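Local structure of putative pectin lyase (Geobacillus virus E2, 7CHU) at residues A[434-439]-A[444-449]. The protein serves as the tailspike of a thermophilic deep-sea bacteriophage, a trimer with a pectate lyase-like region that probably engages host surface polysaccharide during infection. Sequence-based numbering, arbitrary orientation.
Sequences FGIQIA and DGVAFV
Gln437 and Ala447 pair up across the middle of this antiparallel beta hairpin, a hydrogen-bonded pair whose two backbone bonds are short and straight: Ala447 N to Gln437 O is 2.8 Å at 171°, and Gln437 N reaches Ala447 O at 2.9 Å. Gly435 and Val449 make the next such pair, and there Val449 CG2 sits 3.4 Å from Gly435 O, over backbone that carries no side chain.

The tight side is the face bearing Ile436, Ile438, Val446 and Phe448. Ile436 branches to serve two neighbours: CG1, beside its own backbone N (chi1 -58°), lies alongside the Phe448 ring, 3.9 Å from CE2, while CG2 turns the other way to meet Val446 CG1, also at 3.9 Å.

On the other face, where Gln437 is partly exposed, its extended side chain passes Ala447 CB with its CG and crosses the Val449 side chain at about a right angle, next to CG1 of that valine. Toward the turn, Ala439 N still bonds Gly445 O, but a water bridges Gln437 O and Gly445 O, donating to both. Asp444 OD2 accepts a hydrogen bond from Asn441 ND2 within the turn and forms a salt bridge with Arg410 of the neighbouring strand 410-415.

Ile436 and Phe448 meet their counterparts in both neighbouring subunits, placing the apolar face at the trimer interface; within the chain, strand 410-415 flanks 433-438 and strand 459-469 flanks 446-451.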
loop_
_atom_site.group_PDB
_atom_site.type_symbol
_atom_site.label_atom_id
_atom_site.label_comp_id
_atom_site.label_asym_id
_atom_site.label_seq_id
_atom_site.Cartn_x
_atom_site.Cartn_y
_atom_site.Cartn_z
ATOM N N PHE A 434 25.175 -17.380 27.305
ATOM C CA PHE A 434 26.271 -17.860 26.469
ATOM C C PHE A 434 26.141 -17.227 25.098
ATOM O O PHE A 434 25.044 -16.855 24.681
ATOM C CB PHE A 434 26.283 -19.389 26.341
ATOM C CG PHE A 434 26.777 -20.077 27.569
ATOM C CD1 PHE A 434 28.152 -20.241 27.783
ATOM C CD2 PHE A 434 25.885 -20.541 28.515
ATOM C CE1 PHE A 434 28.612 -20.850 28.937
ATOM C CE2 PHE A 434 26.330 -21.159 29.700
ATOM C CZ PHE A 434 27.684 -21.333 29.906
ATOM N N GLY A 435 27.273 -17.100 24.407
ATOM C CA GLY A 435 27.239 -16.551 23.061
ATOM C C GLY A 435 28.523 -16.795 22.292
ATOM O O GLY A 435 29.554 -17.219 22.841
ATOM N N ILE A 436 28.426 -16.524 20.992
ATOM C CA ILE A 436 29.561 -16.450 20.075
ATOM C C ILE A 436 29.625 -15.034 19.520
ATOM O O ILE A 436 28.593 -14.464 19.141
ATOM C CB ILE A 436 29.414 -17.462 18.930
ATOM C CG1 ILE A 436 29.285 -18.883 19.467
ATOM C CG2 ILE A 436 30.597 -17.357 17.943
ATOM C CD1 ILE A 436 28.954 -19.897 18.362
ATOM N N GLN A 437 30.820 -14.453 19.487
ATOM C CA GLN A 437 30.998 -13.161 18.844
ATOM C C GLN A 437 32.168 -13.261 17.875
ATOM O O GLN A 437 33.229 -13.796 18.223
ATOM C CB GLN A 437 31.200 -12.042 19.868
ATOM C CG GLN A 437 32.325 -12.260 20.889
ATOM C CD GLN A 437 32.244 -11.257 22.042
ATOM O OE1 GLN A 437 31.154 -10.887 22.501
ATOM N NE2 GLN A 437 33.399 -10.816 22.516
ATOM N N ILE A 438 31.952 -12.765 16.656
ATOM C CA ILE A 438 32.878 -12.921 15.535
ATOM C C ILE A 438 33.439 -11.545 15.192
ATOM O O ILE A 438 32.704 -10.666 14.735
ATOM C CB ILE A 438 32.177 -13.566 14.333
ATOM C CG1 ILE A 438 31.572 -14.921 14.741
ATOM C CG2 ILE A 438 33.104 -13.691 13.142
ATOM C CD1 ILE A 438 30.586 -15.442 13.692
ATOM N N ALA A 439 34.739 -11.346 15.425
ATOM C CA ALA A 439 35.369 -10.044 15.288
ATOM C C ALA A 439 36.082 -9.932 13.948
ATOM O O ALA A 439 36.201 -10.901 13.198
ATOM C CB ALA A 439 36.355 -9.806 16.435
ATOM N N ASP A 444 40.818 -11.018 18.770
ATOM C CA ASP A 444 39.563 -11.660 19.178
ATOM C C ASP A 444 39.226 -12.888 18.341
ATOM O O ASP A 444 38.778 -13.909 18.884
ATOM C CB ASP A 444 38.408 -10.675 19.067
ATOM C CG ASP A 444 38.536 -9.514 20.012
ATOM O OD1 ASP A 444 39.154 -9.698 21.084
ATOM O OD2 ASP A 444 37.993 -8.430 19.681
ATOM N N GLY A 445 39.371 -12.785 17.016
ATOM C CA GLY A 445 38.947 -13.855 16.136
ATOM C C GLY A 445 37.495 -14.211 16.409
ATOM O O GLY A 445 36.646 -13.340 16.650
ATOM N N VAL A 446 37.215 -15.511 16.443
ATOM C CA VAL A 446 35.914 -16.023 16.867
ATOM C C VAL A 446 36.003 -16.316 18.360
ATOM O O VAL A 446 36.851 -17.117 18.781
ATOM C CB VAL A 446 35.539 -17.292 16.089
ATOM C CG1 VAL A 446 34.174 -17.801 16.550
ATOM C CG2 VAL A 446 35.544 -17.028 14.545
ATOM N N ALA A 447 35.149 -15.668 19.163
ATOM C CA ALA A 447 35.200 -15.815 20.612
ATOM C C ALA A 447 33.917 -16.429 21.159
ATOM O O ALA A 447 32.818 -16.190 20.650
ATOM C CB ALA A 447 35.455 -14.468 21.304
ATOM N N PHE A 448 34.081 -17.229 22.210
ATOM C CA PHE A 448 32.996 -17.864 22.944
ATOM C C PHE A 448 32.949 -17.252 24.337
ATOM O O PHE A 448 33.991 -17.139 24.997
ATOM C CB PHE A 448 33.229 -19.373 23.033
ATOM C CG PHE A 448 33.254 -20.053 21.705
ATOM C CD1 PHE A 448 34.347 -19.917 20.854
ATOM C CD2 PHE A 448 32.153 -20.803 21.281
ATOM C CE1 PHE A 448 34.357 -20.529 19.617
ATOM C CE2 PHE A 448 32.146 -21.426 20.039
ATOM C CZ PHE A 448 33.263 -21.296 19.206
ATOM N N VAL A 449 31.755 -16.845 24.772
ATOM C CA VAL A 449 31.581 -16.018 25.960
ATOM C C VAL A 449 30.452 -16.607 26.792
ATOM O O VAL A 449 29.565 -17.288 26.272
ATOM C CB VAL A 449 31.278 -14.536 25.612
ATOM C CG1 VAL A 449 32.501 -13.864 24.980
ATOM C CG2 VAL A 449 30.071 -14.427 24.675
HETATM O O HOH W 1 35.421 -12.193 18.789
#